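PDB 3BYQ: uncharacterized protein DUF1185 from Bordetella bronchiseptica RB50, which is of unknown function but adopts a variant of the Bacillus chorismate mutase fold and may take part in amino-acid metabolism. Local coordinates for residues R58-G61 and T62-T66; Q154-R158 and P159-L163. One frame throughout, in Å; residues are numbered along the deposited sequence. Where two conformers were deposited one is given.

How the contacts relate
Contact 1 is about two and a half turns in the middle of helix 51-72, and contact 2 is the turn that leads into strand 161-169. Their centres lie 19 Å apart and their nearest atoms about 7 Å, so the two do not touch. Strand 161-169 joins them: Leu163 at its start packs on Pro157 in contact 2, while Phe164, Leu166 and Met168 further along meet Leu60, Leu64 and Ala65 of contact 1. Residues 58-66 touch no other protein chain of the assembly, whereas contact 2 meets two neighbouring subunits. The ethanediol molecules bound at both contacts probably come from the crystallisation liquor.

Contact 1 of 2, residues R58-G61 and T62-T66; sequences RSLG and TLLAT. With EDO (1,2-ethanediol), chain Q.
Successive backbone bonds of an alpha-helix tie residues 58-61 to 62-66 in the middle of helix 51-72. The amide N of Thr62 gives a hydrogen bond of 2.9 Å to Arg58 O, and those of Leu63, Leu64 and Ala65 bond in turn to the carbonyls of Ser59, Leu60 and Gly61. Ala65 CB also rests 3.3 Å from Gly61 O. Leu60 and Leu64, one turn apart, both face the sheet, Leu60 CG lying 4.4 Å from Leu64 CD1. Leu64 CG stands beside its own backbone N (chi1 -57°), a setting that holds it 3.3 Å from Leu60 O. Leu63, on the more exposed flank, sends CD2 to within 4.2 Å of Leu60 CD1. One turn further, Thr66 OG1 bonds to Thr62 O at 2.8 Å while Thr66 N reaches the same oxygen from the other face of its carbonyl plane, so two donors grip it.

The Arg58 chain leaves with CG beside the carbonyl carbon and bends at its next two torsions. Its guanidinium is thereby carried away from residues 62-66, and Arg58 NH1 bonds at 3.0 Å to O2 of an ethanediol lying at the edge of the group, near its plane. That molecule is also held by Ser108, and NH2 of Arg58 makes a salt bridge with Glu100, both on the neighbouring helix 98-109. Arg58, Thr62 and Ala65 touch that helix through Trp104, Ala105 and Val109, while Leu60 and Leu64 pack on strands 7-17, 29-39 and 161-169. The outcome is an amphipathic alpha-helix laid on a mixed, largely antiparallel beta-sheet, with a second helix along its flank, consistent with a variant of the Bacillus chorismate mutase fold.

Contact 2 of 2, residues Q154-R158 and P159-L163; sequences QDAPR and PREIL. With EDO (1,2-ethanediol), chain I; EDO (1,2-ethanediol), chain F.
A type I beta turn from Arg158 to Glu161 leads the loop after strand 147-151 into strand 161-169. Glu161 N closes it on Arg158 O at 3.0 Å, the donor standing 50° above the carbonyl plane. The Glu161 side chain folds back beside its own backbone N (chi1 -58°) and takes the Arg158 amide in return: Arg158 N meets the anti side of Glu161 OE1 at 2.9 Å, in a nearly straight bond (168°). The two side chains run alongside each other in the same direction, with Arg158 CG 3.5 Å from Glu161 OE1.

The extended Arg158 holds Asp155 side-on, NE bonding to Asp155 O at 3.1 Å in the carbonyl plane and NH2 forming a salt bridge to Asp155 OD2 at 2.8 Å. Arg8 pairs with both Asp155 and Glu161, and Glu20 of a neighbouring subunit is a second partner of Arg158 NH2. Pro157, which follows a cis peptide bond, lays CB 3.7 Å from Glu161 O. A reciprocal pair of side-chain and main-chain bonds thus braces a type I turn with Pro159 at its second position and Pro157 just before it, at the start of a strand and at a subunit interface.

Contact 1 of 2, residues R58-G61 and T62-T66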
loop_
_atom_site.group_PDB
_atom_site.type_symbol
_atom_site.label_atom_id
_atom_site.label_comp_id
_atom_site.label_asym_id
_atom_site.label_seq_id
_atom_site.Cartn_x
_atom_site.Cartn_y
_atom_site.Cartn_z
ATOM N N ARG B 58 -16.156 -26.007 9.339
ATOM C CA ARG B 58 -15.291 -26.770 10.235
ATOM C C ARG B 58 -14.379 -27.689 9.425
ATOM O O ARG B 58 -13.222 -27.850 9.770
ATOM C CB ARG B 58 -16.114 -27.557 11.257
ATOM C CG ARG B 58 -15.326 -28.110 12.429
ATOM C CD ARG B 58 -15.078 -27.063 13.507
ATOM N NE ARG B 58 -16.325 -26.627 14.127
ATOM C CZ ARG B 58 -17.001 -27.337 15.029
ATOM N NH1 ARG B 58 -16.527 -28.471 15.513
ATOM N NH2 ARG B 58 -18.137 -26.868 15.509
ATOM N N SER B 59 -14.907 -28.230 8.327
ATOM C CA SER B 59 -14.123 -29.136 7.461
ATOM C C SER B 59 -12.951 -28.415 6.798
ATOM O O SER B 59 -11.901 -29.004 6.558
ATOM C CB SER B 59 -14.983 -29.821 6.394
ATOM O OG SER B 59 -15.591 -28.879 5.540
ATOM N N LEU B 60 -13.157 -27.157 6.481
ATOM C CA LEU B 60 -12.089 -26.320 5.906
ATOM C C LEU B 60 -11.016 -26.103 6.979
ATOM O O LEU B 60 -9.830 -26.146 6.695
ATOM C CB LEU B 60 -12.644 -24.980 5.441
ATOM C CG LEU B 60 -11.631 -24.077 4.732
ATOM C CD1 LEU B 60 -11.136 -24.736 3.432
ATOM C CD2 LEU B 60 -12.237 -22.676 4.455
ATOM N N GLY B 61 -11.464 -25.830 8.208
ATOM C CA GLY B 61 -10.561 -25.688 9.362
ATOM C C GLY B 61 -9.686 -26.927 9.486
ATOM O O GLY B 61 -8.454 -26.857 9.639
ATOM N N THR B 62 -10.321 -28.091 9.404
ATOM C CA THR B 62 -9.584 -29.367 9.534
ATOM C C THR B 62 -8.558 -29.538 8.419
ATOM O O THR B 62 -7.427 -29.918 8.653
ATOM C CB THR B 62 -10.552 -30.560 9.591
ATOM O OG1 THR B 62 -11.428 -30.361 10.707
ATOM C CG2 THR B 62 -9.795 -31.888 9.726
ATOM N N LEU B 63 -8.961 -29.200 7.218
ATOM C CA LEU B 63 -8.078 -29.317 6.071
ATOM C C LEU B 63 -6.790 -28.496 6.262
ATOM O O LEU B 63 -5.650 -28.971 6.056
ATOM C CB LEU B 63 -8.818 -28.823 4.812
ATOM C CG LEU B 63 -8.021 -28.926 3.505
ATOM C CD1 LEU B 63 -7.826 -30.400 3.044
ATOM C CD2 LEU B 63 -8.678 -28.042 2.440
ATOM N N LEU B 64 -6.978 -27.242 6.626
ATOM C CA LEU B 64 -5.849 -26.291 6.765
ATOM C C LEU B 64 -4.984 -26.637 7.960
ATOM O O LEU B 64 -3.753 -26.563 7.899
ATOM C CB LEU B 64 -6.352 -24.843 6.869
ATOM C CG LEU B 64 -7.220 -24.363 5.687
ATOM C CD1 LEU B 64 -7.567 -22.859 5.826
ATOM C CD2 LEU B 64 -6.628 -24.625 4.353
ATOM N N ALA B 65 -5.630 -27.031 9.047
ATOM C CA ALA B 65 -4.886 -27.361 10.270
ATOM C C ALA B 65 -4.040 -28.593 10.015
ATOM O O ALA B 65 -2.912 -28.674 10.436
ATOM C CB ALA B 65 -5.844 -27.571 11.496
ATOM N N THR B 66 -4.615 -29.560 9.327
ATOM C CA THR B 66 -3.882 -30.809 8.988
ATOM C C THR B 66 -2.666 -30.515 8.131
ATOM O O THR B 66 -1.582 -31.057 8.344
ATOM C CB THR B 66 -4.807 -31.844 8.313
ATOM O OG1 THR B 66 -5.888 -32.135 9.222
ATOM C CG2 THR B 66 -4.074 -33.113 7.998
HETATM C C1 EDO Q . -13.669 -31.128 13.728
HETATM O O1 EDO Q . -14.813 -31.439 12.921
HETATM C C2 EDO Q . -14.079 -30.987 15.186
HETATM O O2 EDO Q . -13.816 -29.664 15.663
#

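Contact 2 of 2, residues Q154-R158 and P159-L163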
loop_
_atom_site.group_PDB
_atom_site.type_symbol
_atom_site.label_atom_id
_atom_site.label_comp_id
_atom_site.label_asym_id
_atom_site.label_seq_id
_atom_site.Cartn_x
_atom_site.Cartn_y
_atom_site.Cartn_z
ATOM N N GLN B 154 -2.322 -11.806 -3.083
ATOM C CA GLN B 154 -2.345 -10.634 -3.930
ATOM C C GLN B 154 -3.673 -10.296 -4.597
ATOM O O GLN B 154 -4.067 -9.119 -4.669
ATOM C CB GLN B 154 -1.223 -10.705 -4.955
ATOM C CG GLN B 154 -1.156 -9.499 -5.871
ATOM C CD GLN B 154 -2.055 -9.648 -7.099
ATOM O OE1 GLN B 154 -2.186 -10.737 -7.646
ATOM N NE2 GLN B 154 -2.656 -8.548 -7.538
ATOM N N ASP B 155 -4.336 -11.335 -5.080
ATOM C CA ASP B 155 -5.569 -11.185 -5.826
ATOM C C ASP B 155 -6.779 -11.697 -5.049
ATOM O O ASP B 155 -7.771 -12.098 -5.652
ATOM C CB ASP B 155 -5.448 -11.892 -7.184
ATOM C CG ASP B 155 -5.462 -13.406 -7.056
ATOM O OD1 ASP B 155 -4.923 -13.907 -6.056
ATOM O OD2 ASP B 155 -6.077 -14.077 -7.917
ATOM N N ALA B 156 -6.699 -11.668 -3.748
ATOM C CA ALA B 156 -7.800 -12.141 -2.922
ATOM C C ALA B 156 -7.869 -11.398 -1.608
ATOM O O ALA B 156 -6.880 -10.807 -1.185
ATOM C CB ALA B 156 -7.615 -13.631 -2.596
ATOM N N PRO B 157 -9.054 -11.380 -1.006
ATOM C CA PRO B 157 -10.319 -11.871 -1.527
ATOM C C PRO B 157 -10.866 -10.830 -2.474
ATOM O O PRO B 157 -10.842 -9.619 -2.171
ATOM C CB PRO B 157 -11.209 -11.909 -0.297
ATOM C CG PRO B 157 -10.684 -10.879 0.580
ATOM C CD PRO B 157 -9.226 -10.809 0.355
ATOM N N ARG B 158 -11.416 -11.328 -3.573
ATOM C CA ARG B 158 -12.089 -10.473 -4.531
ATOM C C ARG B 158 -13.426 -10.142 -3.806
ATOM O O ARG B 158 -13.712 -10.709 -2.771
ATOM C CB ARG B 158 -12.193 -11.147 -5.885
ATOM C CG ARG B 158 -10.776 -11.323 -6.448
ATOM C CD ARG B 158 -10.807 -11.922 -7.756
ATOM N NE ARG B 158 -9.469 -12.280 -8.211
ATOM C CZ ARG B 158 -9.211 -12.784 -9.419
ATOM N NH1 ARG B 158 -10.162 -12.904 -10.332
ATOM N NH2 ARG B 158 -7.995 -13.148 -9.700
ATOM N N PRO B 159 -14.195 -9.182 -4.328
ATOM C CA PRO B 159 -15.339 -8.689 -3.610
ATOM C C PRO B 159 -16.305 -9.723 -3.039
ATOM O O PRO B 159 -16.842 -9.527 -1.940
ATOM C CB PRO B 159 -16.013 -7.794 -4.645
ATOM C CG PRO B 159 -14.849 -7.199 -5.409
ATOM C CD PRO B 159 -13.874 -8.358 -5.518
ATOM N N ARG B 160 -16.481 -10.810 -3.771
ATOM C CA ARG B 160 -17.457 -11.852 -3.441
ATOM C C ARG B 160 -16.807 -13.144 -2.941
ATOM O O ARG B 160 -17.346 -14.228 -3.082
ATOM C CB ARG B 160 -18.369 -12.079 -4.660
ATOM C CG ARG B 160 -19.119 -10.806 -5.049
ATOM C CD ARG B 160 -20.016 -10.971 -6.233
ATOM N NE ARG B 160 -19.271 -10.884 -7.474
ATOM C CZ ARG B 160 -18.676 -9.775 -7.893
ATOM N NH1 ARG B 160 -18.685 -8.665 -7.153
ATOM N NH2 ARG B 160 -18.028 -9.798 -9.033
ATOM N N GLU B 161 -15.638 -12.974 -2.347
ATOM C CA GLU B 161 -14.861 -14.065 -1.749
ATOM C C GLU B 161 -14.530 -13.805 -0.303
ATOM O O GLU B 161 -14.750 -12.720 0.242
ATOM C CB GLU B 161 -13.558 -14.278 -2.495
ATOM C CG GLU B 161 -13.735 -14.595 -3.947
ATOM C CD GLU B 161 -12.442 -14.871 -4.643
ATOM O OE1 GLU B 161 -11.467 -14.095 -4.420
ATOM O OE2 GLU B 161 -12.415 -15.809 -5.486
ATOM N N ILE B 162 -14.022 -14.857 0.316
ATOM C CA ILE B 162 -13.487 -14.802 1.690
ATOM C C ILE B 162 -12.202 -15.602 1.742
ATOM O O ILE B 162 -12.092 -16.654 1.077
ATOM C CB ILE B 162 -14.423 -15.404 2.773
ATOM C CG1 ILE B 162 -15.861 -14.879 2.658
ATOM C CG2 ILE B 162 -13.829 -15.131 4.212
ATOM C CD1 ILE B 162 -16.946 -15.782 3.372
ATOM N N LEU B 163 -11.211 -15.042 2.437
ATOM C CA LEU B 163 -9.922 -15.709 2.683
ATOM C C LEU B 163 -9.915 -16.118 4.143
ATOM O O LEU B 163 -10.131 -15.294 5.043
ATOM C CB LEU B 163 -8.760 -14.743 2.363
ATOM C CG LEU B 163 -7.337 -15.335 2.447
ATOM C CD1 LEU B 163 -6.356 -14.375 1.737
ATOM C CD2 LEU B 163 -6.894 -15.520 3.888
HETATM C C1 EDO I . -17.075 -5.058 -7.180
HETATM O O1 EDO I . -17.056 -5.885 -8.358
HETATM C C2 EDO I . -18.223 -4.068 -7.288
HETATM O O2 EDO I . -18.014 -3.281 -8.463
HETATM C C1 EDO F . -0.221 -15.077 -3.008
HETATM O O1 EDO F . -0.160 -13.698 -3.418
HETATM C C2 EDO F . 1.129 -15.731 -3.223
HETATM O O2 EDO F . 2.157 -14.900 -2.658
#